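Local coordinates for protein ebony (Drosophila melanogaster, PDB 6DYM) that probably forms, through this C-terminal condensation domain of a nonribosomal peptide synthetase, the amide bond between beta-alanine and amines such as dopamine, at residues M1-A6 with Y65-D70; L9-R14 with V54-D59; Q15-I20 with I73-N78; M125-K130 with H141-E146. All blocks are in the same frame, centred on the assembly; numbering follows the deposited sequence. Where two conformers were deposited one is given.

Contacts 1, 3 and 4 reach one mixed sheet of seven strands, whose topology is consistent with the GNAT acyltransferase fold; contact 2 joins a loop to helix 41-58 beside it. Contact 1 pairs the outermost strand 4-8 with strand 62-66. Contact 2 lies between the segments of contact 1 along the chain, while contact 3, laying helix 14-25 on strand 71-80, alternates with both. The centres of contacts 2 and 3 are about 11 Å apart, with L55 CD2 3.8 Å from L77 CD1. Contact 4, later in the chain and centred about 9 Å from the centre of contact 3, packs helix 133-153 on the adjacent strand 119-127; T75 N lies 2.9 Å from G126 O between them. Helices thus cover the sheet on both sides.

Contact 1. Residues M1-A6 with Y65-D70; sequences MLKMEA and YDTNTD
E5 and Y65 face each other as an antiparallel hydrogen-bonded pair. Y65 N donates to E5 O at 2.8 Å with an N-H...O angle of 172°, and E5 N returns a bond of 3.0 Å to Y65 O. The next pair, M4 with D66, is non-hydrogen-bonded, its CA atoms 4.8 Å apart. Pairing then runs past the end of strand 62-66: T67 N donates to K3 O at 2.9 Å, tilted 33° from the carbonyl plane. A weak hydrogen bond from T67 OG1 to the same oxygen is doubtful, since two conformers of T67 were deposited. In the conformer described, T67 CG2 lies 3.6 Å from E5 CB, the two side chains crossing at about a right angle. The Y65 side chain meets E5 through CB, while its ring leads away and its OH is hydrogen-bonded to H13. A water accepts from K3 N at 2.8 Å and donates to D66 OD1 at 2.7 Å, bridging the segments. D66 CG, anti to the backbone N (chi1 -178°), lies beside L2 CD1, with D66 OD2 3.4 Å from that methyl. D66 OD1 also accepts from N68 N, closing an Asx turn that starts the reversal toward strand 71-80. M4 packs on V64, on I73 of strand 71-80 and on F142 of helix 133-153, while L2 reaches I73 and E135, placing this edge pairing beside that helix.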
loop_
_atom_site.group_PDB
_atom_site.type_symbol
_atom_site.label_atom_id
_atom_site.label_comp_id
_atom_site.label_asym_id
_atom_site.label_seq_id
_atom_site.Cartn_x
_atom_site.Cartn_y
_atom_site.Cartn_z
ATOM N N MET A 1 -9.578 -25.237 -4.224
ATOM C CA MET A 1 -8.975 -24.016 -4.745
ATOM C C MET A 1 -9.713 -22.776 -4.244
ATOM O O MET A 1 -10.943 -22.744 -4.216
ATOM C CB MET A 1 -8.960 -24.037 -6.274
ATOM C CG MET A 1 -8.114 -22.943 -6.899
ATOM S SD MET A 1 -8.299 -22.843 -8.691
ATOM C CE MET A 1 -9.198 -24.355 -9.040
ATOM N N LEU A 2 -8.955 -21.758 -3.851
ATOM C CA LEU A 2 -9.554 -20.530 -3.344
ATOM C C LEU A 2 -10.239 -19.780 -4.482
ATOM O O LEU A 2 -9.607 -19.466 -5.495
ATOM C CB LEU A 2 -8.487 -19.659 -2.687
ATOM C CG LEU A 2 -8.967 -18.379 -2.000
ATOM C CD1 LEU A 2 -10.033 -18.682 -0.963
ATOM C CD2 LEU A 2 -7.786 -17.657 -1.362
ATOM N N LYS A 3 -11.527 -19.497 -4.321
ATOM C CA LYS A 3 -12.304 -18.763 -5.312
ATOM C C LYS A 3 -12.580 -17.363 -4.781
ATOM O O LYS A 3 -13.073 -17.210 -3.659
ATOM C CB LYS A 3 -13.615 -19.486 -5.629
ATOM C CG LYS A 3 -13.431 -20.906 -6.134
ATOM C CD LYS A 3 -13.074 -20.935 -7.611
ATOM C CE LYS A 3 -13.446 -22.271 -8.232
ATOM N NZ LYS A 3 -13.578 -22.185 -9.711
ATOM N N MET A 4 -12.275 -16.349 -5.587
ATOM C CA MET A 4 -12.274 -14.972 -5.118
ATOM C C MET A 4 -13.063 -14.072 -6.056
ATOM O O MET A 4 -13.202 -14.345 -7.251
ATOM C CB MET A 4 -10.845 -14.433 -4.980
ATOM C CG MET A 4 -10.112 -14.948 -3.757
ATOM S SD MET A 4 -8.347 -14.611 -3.857
ATOM C CE MET A 4 -7.865 -15.724 -5.172
ATOM N N GLU A 5 -13.557 -12.970 -5.498
ATOM C CA GLU A 5 -14.252 -11.956 -6.275
ATOM C C GLU A 5 -13.875 -10.577 -5.756
ATOM O O GLU A 5 -13.856 -10.352 -4.542
ATOM C CB GLU A 5 -15.765 -12.147 -6.205
ATOM C CG GLU A 5 -16.545 -11.065 -6.920
ATOM C CD GLU A 5 -18.043 -11.208 -6.731
ATOM O OE1 GLU A 5 -18.467 -12.075 -5.934
ATOM O OE2 GLU A 5 -18.795 -10.447 -7.374
ATOM N N ALA A 6 -13.587 -9.660 -6.675
ATOM C CA ALA A 6 -13.259 -8.284 -6.331
ATOM C C ALA A 6 -14.526 -7.442 -6.338
ATOM O O ALA A 6 -15.255 -7.418 -7.334
ATOM C CB ALA A 6 -12.240 -7.708 -7.315
ATOM N N TYR A 65 -13.483 -10.965 -1.803
ATOM C CA TYR A 65 -14.305 -11.938 -1.104
ATOM C C TYR A 65 -13.825 -13.350 -1.418
ATOM O O TYR A 65 -13.491 -13.661 -2.564
ATOM C CB TYR A 65 -15.777 -11.795 -1.509
ATOM C CG TYR A 65 -16.529 -10.700 -0.775
ATOM C CD1 TYR A 65 -17.169 -10.957 0.434
ATOM C CD2 TYR A 65 -16.609 -9.414 -1.298
ATOM C CE1 TYR A 65 -17.858 -9.960 1.107
ATOM C CE2 TYR A 65 -17.296 -8.410 -0.632
ATOM C CZ TYR A 65 -17.918 -8.689 0.569
ATOM O OH TYR A 65 -18.604 -7.697 1.235
ATOM N N ASP A 66 -13.777 -14.196 -0.392
ATOM C CA ASP A 66 -13.768 -15.644 -0.588
ATOM C C ASP A 66 -15.200 -16.022 -0.943
ATOM O O ASP A 66 -16.081 -16.015 -0.084
ATOM C CB ASP A 66 -13.280 -16.360 0.670
ATOM C CG ASP A 66 -13.193 -17.886 0.506
ATOM O OD1 ASP A 66 -13.817 -18.460 -0.414
ATOM O OD2 ASP A 66 -12.498 -18.519 1.326
ATOM N N THR A 67 -15.441 -16.329 -2.223
ATOM C CA THR A 67 -16.805 -16.601 -2.667
ATOM C C THR A 67 -17.381 -17.855 -2.026
ATOM O O THR A 67 -18.607 -17.982 -1.934
ATOM C CB THR A 67 -16.863 -16.723 -4.191
ATOM O OG1 THR A 67 -16.103 -17.861 -4.613
ATOM C CG2 THR A 67 -16.305 -15.467 -4.851
ATOM N N ASN A 68 -16.531 -18.766 -1.550
ATOM C CA ASN A 68 -17.034 -19.948 -0.860
ATOM C C ASN A 68 -17.618 -19.588 0.503
ATOM O O ASN A 68 -18.681 -20.093 0.878
ATOM C CB ASN A 68 -15.919 -20.987 -0.719
ATOM C CG ASN A 68 -16.362 -22.221 0.045
ATOM O OD1 ASN A 68 -16.248 -22.280 1.271
ATOM N ND2 ASN A 68 -16.866 -23.216 -0.678
ATOM N N THR A 69 -16.950 -18.709 1.255
ATOM C CA THR A 69 -17.407 -18.339 2.588
ATOM C C THR A 69 -18.109 -16.989 2.641
ATOM O O THR A 69 -18.666 -16.644 3.688
ATOM C CB THR A 69 -16.234 -18.318 3.578
ATOM O OG1 THR A 69 -15.473 -17.117 3.396
ATOM C CG2 THR A 69 -15.332 -19.522 3.363
ATOM N N ASP A 70 -18.087 -16.217 1.551
ATOM C CA ASP A 70 -18.698 -14.886 1.498
ATOM C C ASP A 70 -18.105 -13.933 2.539
ATOM O O ASP A 70 -18.803 -13.069 3.072
ATOM C CB ASP A 70 -20.222 -14.963 1.654
ATOM C CG ASP A 70 -20.903 -15.597 0.453
ATOM O OD1 ASP A 70 -20.213 -15.867 -0.554
ATOM O OD2 ASP A 70 -22.130 -15.831 0.517
HETATM O O HOH W 1 -13.095 -20.423 -2.151
#

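Contact 2. Residues L9-R14 with V54-D59; sequences LRLEHR and VLVERD
L9 O accepts from a water at 2.8 Å, and V56 CG1, anti to its backbone N (chi1 172°), packs 3.5 Å from the same oxygen. That water is also 2.9 Å from D59 OD1, so it can bridge the loop to the helix end, although it has more acceptors in reach than protons. V56 CG2 touches R10 O at 3.7 Å and lies near CD2 of L9, whose side chain crosses that of V56 at about a right angle; L11 CD2 reaches V56 CB at 3.9 Å. L9 CD2 continues to L55 CG, 3.8 Å away. An alanine in place of V56 would probably open a gap beside L9 CD2 and the L9 and R10 carbonyl oxygens, since both methyl groups are removed. Within the loop, R10 N donates to H13 ND1 at 3.0 Å, while H13 NE2 bonds to Y65 OH, so the imidazole is held through both nitrogens. R10 NH1 forms a salt bridge with E12 OE2, and H13 CE1 lies over one face of the R10 guanidinium, displaced toward its rim. This connection from first strand to first helix sits on the C-terminal end of helix 41-58, an order consistent with the GNAT fold.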
loop_
_atom_site.group_PDB
_atom_site.type_symbol
_atom_site.label_atom_id
_atom_site.label_comp_id
_atom_site.label_asym_id
_atom_site.label_seq_id
_atom_site.Cartn_x
_atom_site.Cartn_y
_atom_site.Cartn_z
ATOM N N LEU A 9 -15.224 -0.959 -3.059
ATOM C CA LEU A 9 -15.314 -0.583 -1.657
ATOM C C LEU A 9 -16.648 0.094 -1.363
ATOM O O LEU A 9 -17.082 0.984 -2.101
ATOM C CB LEU A 9 -14.156 0.354 -1.311
ATOM C CG LEU A 9 -13.618 0.347 0.114
ATOM C CD1 LEU A 9 -13.040 -1.009 0.465
ATOM C CD2 LEU A 9 -12.573 1.435 0.268
ATOM N N ARG A 10 -17.295 -0.331 -0.278
ATOM C CA ARG A 10 -18.534 0.265 0.198
ATOM C C ARG A 10 -18.316 0.879 1.573
ATOM O O ARG A 10 -17.359 0.547 2.280
ATOM C CB ARG A 10 -19.664 -0.768 0.284
ATOM C CG ARG A 10 -20.137 -1.309 -1.044
ATOM C CD ARG A 10 -21.291 -2.278 -0.843
ATOM N NE ARG A 10 -21.138 -3.486 -1.651
ATOM C CZ ARG A 10 -21.026 -4.715 -1.153
ATOM N NH1 ARG A 10 -21.053 -4.911 0.160
ATOM N NH2 ARG A 10 -20.894 -5.753 -1.968
ATOM N N LEU A 11 -19.232 1.772 1.960
ATOM C CA LEU A 11 -19.096 2.461 3.241
ATOM C C LEU A 11 -19.101 1.478 4.407
ATOM O O LEU A 11 -18.364 1.658 5.384
ATOM C CB LEU A 11 -20.217 3.489 3.401
ATOM C CG LEU A 11 -20.018 4.843 2.715
ATOM C CD1 LEU A 11 -21.103 5.822 3.145
ATOM C CD2 LEU A 11 -18.641 5.419 3.001
ATOM N N GLU A 12 -19.908 0.424 4.317
ATOM C CA GLU A 12 -20.057 -0.528 5.413
ATOM C C GLU A 12 -18.896 -1.507 5.533
ATOM O O GLU A 12 -18.914 -2.350 6.438
ATOM C CB GLU A 12 -21.373 -1.293 5.252
ATOM C CG GLU A 12 -21.336 -2.400 4.212
ATOM C CD GLU A 12 -22.053 -2.007 2.934
ATOM O OE1 GLU A 12 -22.203 -0.787 2.687
ATOM O OE2 GLU A 12 -22.470 -2.913 2.179
ATOM N N HIS A 13 -17.893 -1.419 4.656
ATOM C CA HIS A 13 -16.717 -2.280 4.719
ATOM C C HIS A 13 -15.667 -1.780 5.702
ATOM O O HIS A 13 -14.602 -2.401 5.807
ATOM C CB HIS A 13 -16.074 -2.395 3.334
ATOM C CG HIS A 13 -16.838 -3.249 2.370
ATOM N ND1 HIS A 13 -16.904 -2.967 1.022
ATOM C CD2 HIS A 13 -17.561 -4.379 2.554
ATOM C CE1 HIS A 13 -17.633 -3.888 0.416
ATOM N NE2 HIS A 13 -18.046 -4.754 1.324
ATOM N N ARG A 14 -15.946 -0.690 6.423
ATOM C CA ARG A 14 -14.899 0.034 7.144
ATOM C C ARG A 14 -14.227 -0.839 8.198
ATOM O O ARG A 14 -12.994 -0.920 8.256
ATOM C CB ARG A 14 -15.483 1.296 7.782
ATOM C CG ARG A 14 -14.445 2.285 8.290
ATOM C CD ARG A 14 -15.111 3.410 9.072
ATOM N NE ARG A 14 -16.040 2.867 10.058
ATOM C CZ ARG A 14 -15.692 2.479 11.282
ATOM N NH1 ARG A 14 -14.432 2.591 11.686
ATOM N NH2 ARG A 14 -16.608 1.984 12.105
ATOM N N VAL A 54 -13.773 9.581 1.685
ATOM C CA VAL A 54 -13.122 9.919 0.420
ATOM C C VAL A 54 -12.629 8.661 -0.287
ATOM O O VAL A 54 -12.734 8.537 -1.514
ATOM C CB VAL A 54 -11.971 10.911 0.670
ATOM C CG1 VAL A 54 -11.264 11.249 -0.636
ATOM C CG2 VAL A 54 -12.498 12.157 1.353
ATOM N N LEU A 55 -12.088 7.707 0.477
ATOM C CA LEU A 55 -11.599 6.464 -0.110
ATOM C C LEU A 55 -12.707 5.731 -0.856
ATOM O O LEU A 55 -12.508 5.272 -1.988
ATOM C CB LEU A 55 -11.007 5.583 0.989
ATOM C CG LEU A 55 -10.146 4.377 0.610
ATOM C CD1 LEU A 55 -8.926 4.802 -0.190
ATOM C CD2 LEU A 55 -9.726 3.646 1.870
ATOM N N VAL A 56 -13.891 5.632 -0.249
ATOM C CA VAL A 56 -15.002 4.945 -0.900
ATOM C C VAL A 56 -15.510 5.748 -2.095
ATOM O O VAL A 56 -15.849 5.181 -3.142
ATOM C CB VAL A 56 -16.125 4.665 0.117
ATOM C CG1 VAL A 56 -17.370 4.136 -0.579
ATOM C CG2 VAL A 56 -15.651 3.682 1.173
ATOM N N GLU A 57 -15.557 7.078 -1.971
ATOM C CA GLU A 57 -16.184 7.886 -3.016
ATOM C C GLU A 57 -15.328 7.972 -4.279
ATOM O O GLU A 57 -15.873 8.053 -5.387
ATOM C CB GLU A 57 -16.501 9.281 -2.474
ATOM C CG GLU A 57 -17.534 9.260 -1.343
ATOM C CD GLU A 57 -18.502 10.430 -1.382
ATOM O OE1 GLU A 57 -18.039 11.587 -1.472
ATOM O OE2 GLU A 57 -19.727 10.189 -1.316
ATOM N N ARG A 58 -13.998 7.946 -4.149
ATOM C CA ARG A 58 -13.149 7.962 -5.338
ATOM C C ARG A 58 -13.329 6.721 -6.206
ATOM O O ARG A 58 -13.013 6.768 -7.400
ATOM C CB ARG A 58 -11.683 8.110 -4.937
ATOM C CG ARG A 58 -11.378 9.414 -4.232
ATOM C CD ARG A 58 -11.602 10.600 -5.152
ATOM N NE ARG A 58 -11.183 11.840 -4.509
ATOM C CZ ARG A 58 -11.662 13.042 -4.811
ATOM N NH1 ARG A 58 -12.582 13.176 -5.757
ATOM N NH2 ARG A 58 -11.216 14.112 -4.165
ATOM N N ASP A 59 -13.817 5.617 -5.633
ATOM C CA ASP A 59 -14.185 4.412 -6.387
ATOM C C ASP A 59 -12.992 3.803 -7.129
ATOM O O ASP A 59 -13.108 3.366 -8.275
ATOM C CB ASP A 59 -15.339 4.700 -7.354
ATOM C CG ASP A 59 -16.043 3.433 -7.821
ATOM O OD1 ASP A 59 -16.247 2.517 -6.995
ATOM O OD2 ASP A 59 -16.393 3.351 -9.016
HETATM O O HOH W 2 -15.678 2.217 -4.210
#

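Contact 3. Residues Q15-I20 with I73-N78; sequences QEVIDI and IGTALN
V17 and I20, on successive turns of helix 14-25, meet T75 from different angles: the V17 side chain crosses that of T75 at about a right angle, while I20 crosses it more obliquely. V17 CG2 lies 3.9 Å from T75 OG1, and I20 CG2 lies 4.1 Å from T75 CG2, so the threonine presents a different branch to each. Its OG1 is anti to the backbone N (chi1 -170°), and there it is hydrogen-bonded to F62 O. V17 CG1 also looks to L77 CD1, at 4.3 Å. I20 reaches further with its other branch: chi2 of -173° extends CD1 to the backbone, 3.6 Å from G74 N and 3.8 Å from I73 C. G74 has no side chain, and with I73 it faces V64 in a classic beta bulge. Helix and strand axes come within 8.6 Å at 94°, so the helix passes nearly perpendicular to the strand. W52 and V63 also pack on V17. No hydrogen bond joins the two segments, and every touching residue is buried. The evidence therefore points to a contact held by methyl packing and shape, with the polar oxygen of T75 satisfied by the neighbouring strand instead of the helix.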
loop_
_atom_site.group_PDB
_atom_site.type_symbol
_atom_site.label_atom_id
_atom_site.label_comp_id
_atom_site.label_asym_id
_atom_site.label_seq_id
_atom_site.Cartn_x
_atom_site.Cartn_y
_atom_site.Cartn_z
ATOM N N GLN A 15 -15.019 -1.490 9.053
ATOM C CA GLN A 15 -14.422 -2.260 10.139
ATOM C C GLN A 15 -13.680 -3.481 9.612
ATOM O O GLN A 15 -12.603 -3.821 10.113
ATOM C CB GLN A 15 -15.484 -2.681 11.151
ATOM C CG GLN A 15 -14.887 -3.201 12.444
ATOM C CD GLN A 15 -13.976 -2.181 13.104
ATOM O OE1 GLN A 15 -14.360 -1.029 13.299
ATOM N NE2 GLN A 15 -12.759 -2.598 13.437
ATOM N N GLU A 16 -14.243 -4.154 8.607
ATOM C CA GLU A 16 -13.556 -5.296 8.015
ATOM C C GLU A 16 -12.237 -4.870 7.381
ATOM O O GLU A 16 -11.217 -5.551 7.539
ATOM C CB GLU A 16 -14.465 -5.980 6.990
ATOM C CG GLU A 16 -15.666 -6.692 7.609
ATOM C CD GLU A 16 -16.783 -6.956 6.610
ATOM O OE1 GLU A 16 -17.576 -6.026 6.333
ATOM O OE2 GLU A 16 -16.874 -8.095 6.107
ATOM N N VAL A 17 -12.230 -3.732 6.683
ATOM C CA VAL A 17 -11.000 -3.240 6.069
ATOM C C VAL A 17 -9.993 -2.828 7.138
ATOM O O VAL A 17 -8.795 -3.110 7.023
ATOM C CB VAL A 17 -11.316 -2.081 5.104
ATOM C CG1 VAL A 17 -10.059 -1.264 4.800
ATOM C CG2 VAL A 17 -11.941 -2.614 3.829
ATOM N N ILE A 18 -10.462 -2.167 8.197
ATOM C CA ILE A 18 -9.564 -1.757 9.274
ATOM C C ILE A 18 -8.917 -2.977 9.915
ATOM O O ILE A 18 -7.702 -3.009 10.149
ATOM C CB ILE A 18 -10.323 -0.909 10.311
ATOM C CG1 ILE A 18 -10.456 0.532 9.823
ATOM C CG2 ILE A 18 -9.618 -0.960 11.664
ATOM C CD1 ILE A 18 -11.421 1.371 10.647
ATOM N N ASP A 19 -9.721 -4.003 10.199
ATOM C CA ASP A 19 -9.189 -5.224 10.795
ATOM C C ASP A 19 -8.098 -5.838 9.928
ATOM O O ASP A 19 -7.058 -6.269 10.440
ATOM C CB ASP A 19 -10.318 -6.230 11.020
ATOM C CG ASP A 19 -11.321 -5.756 12.052
ATOM O OD1 ASP A 19 -10.963 -4.862 12.851
ATOM O OD2 ASP A 19 -12.462 -6.271 12.062
ATOM N N ILE A 20 -8.314 -5.888 8.613
ATOM C CA ILE A 20 -7.317 -6.479 7.725
ATOM C C ILE A 20 -6.040 -5.647 7.719
ATOM O O ILE A 20 -4.933 -6.188 7.813
ATOM C CB ILE A 20 -7.897 -6.654 6.310
ATOM C CG1 ILE A 20 -8.848 -7.851 6.283
ATOM C CG2 ILE A 20 -6.776 -6.840 5.280
ATOM C CD1 ILE A 20 -9.349 -8.205 4.909
ATOM N N ILE A 73 -11.287 -11.349 2.540
ATOM C CA ILE A 73 -9.969 -11.892 2.855
ATOM C C ILE A 73 -8.837 -10.980 2.418
ATOM O O ILE A 73 -7.674 -11.287 2.698
ATOM C CB ILE A 73 -9.769 -13.299 2.254
ATOM C CG1 ILE A 73 -9.852 -13.250 0.729
ATOM C CG2 ILE A 73 -10.787 -14.285 2.817
ATOM C CD1 ILE A 73 -9.312 -14.495 0.055
ATOM N N GLY A 74 -9.128 -9.880 1.734
ATOM C CA GLY A 74 -8.071 -8.978 1.304
ATOM C C GLY A 74 -8.646 -7.658 0.846
ATOM O O GLY A 74 -9.851 -7.527 0.612
ATOM N N THR A 75 -7.763 -6.668 0.715
ATOM C CA THR A 75 -8.226 -5.368 0.253
ATOM C C THR A 75 -7.081 -4.613 -0.411
ATOM O O THR A 75 -5.916 -4.749 -0.025
ATOM C CB THR A 75 -8.833 -4.537 1.398
ATOM O OG1 THR A 75 -9.485 -3.385 0.850
ATOM C CG2 THR A 75 -7.761 -4.080 2.392
ATOM N N ALA A 76 -7.436 -3.825 -1.421
ATOM C CA ALA A 76 -6.492 -2.986 -2.153
ATOM C C ALA A 76 -7.030 -1.562 -2.143
ATOM O O ALA A 76 -8.085 -1.292 -2.727
ATOM C CB ALA A 76 -6.298 -3.487 -3.583
ATOM N N LEU A 77 -6.315 -0.660 -1.477
ATOM C CA LEU A 77 -6.715 0.738 -1.357
ATOM C C LEU A 77 -5.871 1.578 -2.309
ATOM O O LEU A 77 -4.639 1.540 -2.246
ATOM C CB LEU A 77 -6.554 1.223 0.085
ATOM C CG LEU A 77 -7.163 0.304 1.148
ATOM C CD1 LEU A 77 -7.082 0.940 2.526
ATOM C CD2 LEU A 77 -8.607 -0.039 0.795
ATOM N N ASN A 78 -6.536 2.321 -3.193
ATOM C CA ASN A 78 -5.875 3.067 -4.250
ATOM C C ASN A 78 -6.407 4.488 -4.301
ATOM O O ASN A 78 -7.576 4.742 -3.998
ATOM C CB ASN A 78 -6.085 2.408 -5.609
ATOM C CG ASN A 78 -5.709 0.955 -5.601
ATOM O OD1 ASN A 78 -4.580 0.612 -5.270
ATOM N ND2 ASN A 78 -6.656 0.083 -5.944
#

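Contact 4. Residues M125-K130 with H141-E146; sequences MGTAEK and HFMEHE
Strand 125-127 and helix 141-146 run at 149° to each other, their axes 10.1 Å apart at closest approach, and M125 and M143 have the nearest CA atoms at 8.2 Å. Both methionine side chains set out toward the other segment and slide past each other in opposite directions. M143 CE is the point of convergence: M125 CG lies 3.6 Å from it, G126 O is equally near, and T127 CG2 is 3.7 Å away. In return M125, its chain bent at chi3 (-108°), brings CE to M143 CB at 4.0 Å. An alanine in place of M125 would probably open a gap beside M143 CE and SD, where M125 CG, SD and CE had packed, and leave the M143 side chain freer to turn. T127 offers only its methyl here, as its OG1 is hydrogen-bonded to N136. M143 also packs on V64, and M125 on V147, further along helix 133-153. The contact joins the first two elements of the beta-alpha-beta unit formed by strand 119-127, helix 133-153 and strand 158-163. With no hydrogen bond across it, the contact is mainly apolar, thioether and methyl groups meeting each other and one backbone oxygen, consistent with packing that depends little on precise polar geometry.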
loop_
_atom_site.group_PDB
_atom_site.type_symbol
_atom_site.label_atom_id
_atom_site.label_comp_id
_atom_site.label_asym_id
_atom_site.label_seq_id
_atom_site.Cartn_x
_atom_site.Cartn_y
_atom_site.Cartn_z
ATOM N N MET A 125 -2.196 -2.502 0.537
ATOM C CA MET A 125 -2.676 -3.831 0.180
ATOM C C MET A 125 -2.529 -4.711 1.410
ATOM O O MET A 125 -1.486 -4.677 2.070
ATOM C CB MET A 125 -1.883 -4.415 -0.994
ATOM C CG MET A 125 -2.699 -5.261 -1.952
ATOM S SD MET A 125 -1.766 -5.763 -3.419
ATOM C CE MET A 125 -2.507 -4.751 -4.697
ATOM N N GLY A 126 -3.561 -5.476 1.729
ATOM C CA GLY A 126 -3.522 -6.331 2.905
ATOM C C GLY A 126 -4.383 -7.557 2.715
ATOM O O GLY A 126 -5.327 -7.559 1.919
ATOM N N THR A 127 -4.046 -8.615 3.451
ATOM C CA THR A 127 -4.807 -9.856 3.459
ATOM C C THR A 127 -5.125 -10.236 4.895
ATOM O O THR A 127 -4.393 -9.874 5.820
ATOM C CB THR A 127 -4.040 -11.005 2.806
ATOM O OG1 THR A 127 -2.797 -11.178 3.495
ATOM C CG2 THR A 127 -3.779 -10.727 1.336
ATOM N N ALA A 128 -6.208 -10.993 5.068
ATOM C CA ALA A 128 -6.658 -11.380 6.400
ATOM C C ALA A 128 -5.608 -12.230 7.114
ATOM O O ALA A 128 -4.849 -12.981 6.493
ATOM C CB ALA A 128 -7.983 -12.140 6.309
ATOM N N GLU A 129 -5.588 -12.111 8.446
ATOM C CA GLU A 129 -4.554 -12.744 9.264
ATOM C C GLU A 129 -4.563 -14.267 9.155
ATOM O O GLU A 129 -3.507 -14.900 9.262
ATOM C CB GLU A 129 -4.734 -12.336 10.729
ATOM C CG GLU A 129 -3.467 -11.853 11.415
ATOM C CD GLU A 129 -3.702 -11.424 12.856
ATOM O OE1 GLU A 129 -4.866 -11.126 13.213
ATOM O OE2 GLU A 129 -2.720 -11.387 13.631
ATOM N N LYS A 130 -5.729 -14.871 8.959
ATOM C CA LYS A 130 -5.881 -16.316 9.048
ATOM C C LYS A 130 -5.536 -17.041 7.753
ATOM O O LYS A 130 -5.633 -18.271 7.708
ATOM C CB LYS A 130 -7.314 -16.688 9.461
ATOM C CG LYS A 130 -7.737 -16.317 10.892
ATOM C CD LYS A 130 -7.813 -14.810 11.139
ATOM C CE LYS A 130 -8.658 -14.115 10.073
ATOM N NZ LYS A 130 -8.295 -12.680 9.928
ATOM N N HIS A 141 -1.774 -12.489 -5.751
ATOM C CA HIS A 141 -1.836 -12.573 -7.210
ATOM C C HIS A 141 -3.160 -12.019 -7.729
ATOM O O HIS A 141 -3.197 -11.313 -8.744
ATOM C CB HIS A 141 -1.656 -14.026 -7.674
ATOM C CG HIS A 141 -0.223 -14.469 -7.782
ATOM N ND1 HIS A 141 0.649 -13.961 -8.720
ATOM C CD2 HIS A 141 0.481 -15.388 -7.078
ATOM C CE1 HIS A 141 1.831 -14.536 -8.582
ATOM N NE2 HIS A 141 1.756 -15.405 -7.590
ATOM N N PHE A 142 -4.258 -12.321 -7.032
ATOM C CA PHE A 142 -5.576 -11.877 -7.476
ATOM C C PHE A 142 -5.707 -10.361 -7.390
ATOM O O PHE A 142 -6.195 -9.713 -8.323
ATOM C CB PHE A 142 -6.654 -12.567 -6.636
ATOM C CG PHE A 142 -8.060 -12.273 -7.076
ATOM C CD1 PHE A 142 -8.648 -12.997 -8.102
ATOM C CD2 PHE A 142 -8.804 -11.287 -6.448
ATOM C CE1 PHE A 142 -9.949 -12.730 -8.502
ATOM C CE2 PHE A 142 -10.106 -11.016 -6.843
ATOM C CZ PHE A 142 -10.678 -11.736 -7.869
ATOM N N MET A 143 -5.288 -9.773 -6.270
ATOM C CA MET A 143 -5.370 -8.321 -6.131
ATOM C C MET A 143 -4.431 -7.618 -7.102
ATOM O O MET A 143 -4.764 -6.558 -7.640
ATOM C CB MET A 143 -5.036 -7.908 -4.705
ATOM C CG MET A 143 -5.964 -8.490 -3.672
ATOM S SD MET A 143 -5.807 -7.626 -2.116
ATOM C CE MET A 143 -4.349 -8.391 -1.427
ATOM N N GLU A 144 -3.245 -8.179 -7.318
ATOM C CA GLU A 144 -2.326 -7.597 -8.287
ATOM C C GLU A 144 -2.948 -7.575 -9.677
ATOM O O GLU A 144 -2.817 -6.594 -10.420
ATOM C CB GLU A 144 -1.031 -8.403 -8.279
ATOM C CG GLU A 144 -0.007 -7.983 -9.293
ATOM C CD GLU A 144 0.223 -6.482 -9.322
ATOM O OE1 GLU A 144 0.243 -5.928 -10.447
ATOM O OE2 GLU A 144 0.376 -5.885 -8.245
ATOM N N HIS A 145 -3.627 -8.664 -10.044
ATOM C CA HIS A 145 -4.306 -8.747 -11.330
ATOM C C HIS A 145 -5.465 -7.763 -11.411
ATOM O O HIS A 145 -5.700 -7.166 -12.464
ATOM C CB HIS A 145 -4.791 -10.189 -11.558
ATOM C CG HIS A 145 -5.592 -10.396 -12.810
ATOM N ND1 HIS A 145 -6.953 -10.180 -12.870
ATOM C CD2 HIS A 145 -5.229 -10.855 -14.033
ATOM C CE1 HIS A 145 -7.389 -10.468 -14.084
ATOM N NE2 HIS A 145 -6.364 -10.880 -14.808
ATOM N N GLU A 146 -6.201 -7.577 -10.313
ATOM C CA GLU A 146 -7.362 -6.693 -10.355
ATOM C C GLU A 146 -6.981 -5.219 -10.302
ATOM O O GLU A 146 -7.694 -4.383 -10.868
ATOM C CB GLU A 146 -8.323 -7.026 -9.214
ATOM C CG GLU A 146 -9.107 -8.312 -9.445
ATOM C CD GLU A 146 -9.868 -8.293 -10.760
ATOM O OE1 GLU A 146 -10.737 -7.408 -10.930
ATOM O OE2 GLU A 146 -9.592 -9.158 -11.624
#